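Local coordinates for protein DNA primase (Aquifex aeolicus, PDB 2AU3) that probably synthesises the short RNA primers that DNA polymerase extends during DNA replication, using a zinc-binding domain joined to a TOPRIM-containing RNA polymerase core, at residues N36-H40 with C58-V63. Sequence-based numbering, arbitrary orientation.
With ZN (zinc ion), chain B.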
loop_
_atom_site.group_PDB
_atom_site.type_symbol
_atom_site.label_atom_id
_atom_site.label_comp_id
_atom_site.label_asym_id
_atom_site.label_seq_id
_atom_site.Cartn_x
_atom_site.Cartn_y
_atom_site.Cartn_z
ATOM N N ASN A 36 12.807 -1.170 24.900
ATOM C CA ASN A 36 11.415 -1.487 25.224
ATOM C C ASN A 36 10.582 -0.272 24.901
ATOM O O ASN A 36 11.003 0.861 25.149
ATOM C CB ASN A 36 11.213 -1.880 26.698
ATOM C CG ASN A 36 12.143 -2.986 27.152
ATOM O OD1 ASN A 36 11.838 -4.171 27.016
ATOM N ND2 ASN A 36 13.265 -2.604 27.734
ATOM N N CYS A 37 9.382 -0.502 24.391
ATOM C CA CYS A 37 8.514 0.603 23.999
ATOM C C CYS A 37 8.005 1.405 25.218
ATOM O O CYS A 37 7.554 0.821 26.198
ATOM C CB CYS A 37 7.348 0.085 23.163
ATOM S SG CYS A 37 6.285 1.384 22.507
ATOM N N PRO A 38 8.089 2.735 25.149
ATOM C CA PRO A 38 7.600 3.592 26.238
ATOM C C PRO A 38 6.099 3.900 26.115
ATOM O O PRO A 38 5.547 4.583 26.984
ATOM C CB PRO A 38 8.405 4.886 26.040
ATOM C CG PRO A 38 8.624 4.955 24.534
ATOM C CD PRO A 38 8.648 3.522 24.036
ATOM N N PHE A 39 5.463 3.423 25.043
ATOM C CA PHE A 39 4.080 3.795 24.743
ATOM C C PHE A 39 3.081 2.642 24.948
ATOM O O PHE A 39 1.889 2.877 25.175
ATOM C CB PHE A 39 3.964 4.370 23.327
ATOM C CG PHE A 39 4.940 5.482 23.037
ATOM C CD1 PHE A 39 4.982 6.612 23.844
ATOM C CD2 PHE A 39 5.816 5.400 21.947
ATOM C CE1 PHE A 39 5.894 7.635 23.598
ATOM C CE2 PHE A 39 6.721 6.435 21.678
ATOM C CZ PHE A 39 6.755 7.556 22.509
ATOM N N HIS A 40 3.579 1.410 24.870
ATOM C CA HIS A 40 2.804 0.222 25.225
ATOM C C HIS A 40 3.672 -0.704 26.085
ATOM O O HIS A 40 4.894 -0.602 26.061
ATOM C CB HIS A 40 2.283 -0.485 23.962
ATOM C CG HIS A 40 3.187 -1.582 23.455
ATOM N ND1 HIS A 40 4.298 -1.333 22.678
ATOM C CD2 HIS A 40 3.127 -2.927 23.604
ATOM C CE1 HIS A 40 4.895 -2.474 22.389
ATOM N NE2 HIS A 40 4.203 -3.458 22.934
ATOM N N CYS A 58 7.394 0.613 16.440
ATOM C CA CYS A 58 7.194 -0.427 17.436
ATOM C C CYS A 58 6.511 -1.647 16.837
ATOM O O CYS A 58 5.396 -1.556 16.346
ATOM C CB CYS A 58 6.388 0.082 18.618
ATOM S SG CYS A 58 6.378 -1.160 19.899
ATOM N N PHE A 59 7.187 -2.788 16.885
ATOM C CA PHE A 59 6.597 -4.041 16.415
ATOM C C PHE A 59 5.634 -4.609 17.436
ATOM O O PHE A 59 5.030 -5.642 17.209
ATOM C CB PHE A 59 7.676 -5.065 16.103
ATOM C CG PHE A 59 8.345 -4.839 14.794
ATOM C CD1 PHE A 59 9.028 -3.649 14.545
ATOM C CD2 PHE A 59 8.270 -5.799 13.787
ATOM C CE1 PHE A 59 9.651 -3.417 13.320
ATOM C CE2 PHE A 59 8.900 -5.585 12.558
ATOM C CZ PHE A 59 9.586 -4.383 12.323
ATOM N N GLY A 60 5.478 -3.917 18.560
ATOM C CA GLY A 60 4.565 -4.372 19.593
ATOM C C GLY A 60 3.199 -3.725 19.514
ATOM O O GLY A 60 2.177 -4.414 19.575
ATOM N N CYS A 61 3.172 -2.405 19.376
ATOM C CA CYS A 61 1.915 -1.690 19.228
ATOM C C CYS A 61 1.721 -1.031 17.857
ATOM O O CYS A 61 0.627 -0.592 17.543
ATOM C CB CYS A 61 1.748 -0.650 20.325
ATOM S SG CYS A 61 2.952 0.690 20.187
ATOM N N GLY A 62 2.774 -0.952 17.057
ATOM C CA GLY A 62 2.654 -0.422 15.706
ATOM C C GLY A 62 2.892 1.068 15.563
ATOM O O GLY A 62 2.926 1.580 14.449
ATOM N N VAL A 63 3.028 1.772 16.680
ATOM C CA VAL A 63 3.414 3.183 16.646
ATOM C C VAL A 63 4.731 3.361 15.852
ATOM O O VAL A 63 5.660 2.556 15.956
ATOM C CB VAL A 63 3.511 3.805 18.072
ATOM C CG1 VAL A 63 4.846 3.520 18.743
ATOM C CG2 VAL A 63 3.269 5.279 18.026
HETATM ZN ZN ZN B . 4.877 0.034 21.350
#
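A zinc ion joins these two loops of the CHC2 zinc ribbon. Segment 36-40 follows strand 32-35, and segment 58-63 continues from strand 55-58. Each supplies two ligands. Zinc lies 2.3 Å from Cys37 SG, 2.0 Å from His40 ND1, 2.4 Å from Cys58 SG and 2.3 Å from Cys61 SG. Cys37 and Cys58 both adopt the t rotamer, whereas Cys61 is p; all three thiolates reach the same ion. His40 has an off-well chi1 of 93°, and its ring presents ND1 to the metal. One ring face lies over the backbone of Gly60 and Cys61, with His40 CE1 3.4 Å from Gly60 CA. A CB on Gly60 would clash with this ring. Cys58 SG sits at the ring edge, 3.2 Å from His40 CE1. His40 NE2 makes a weak hydrogen bond to Asp42 OD1. Beside the metal, Phe39 CD2 packs 3.8 Å from Val63 CG1, and both side chains touch Leu73 of helix 67-75. Backbone amides also support the sulfurs of Cys37 and Cys58. Phe39 N donates to Cys37 SG at 3.4 Å, and Cys61 N to Cys58 SG at 3.5 Å. Four protein ligands, three thiolates and one imidazole, are consistent with a structural zinc that ties the two loops together.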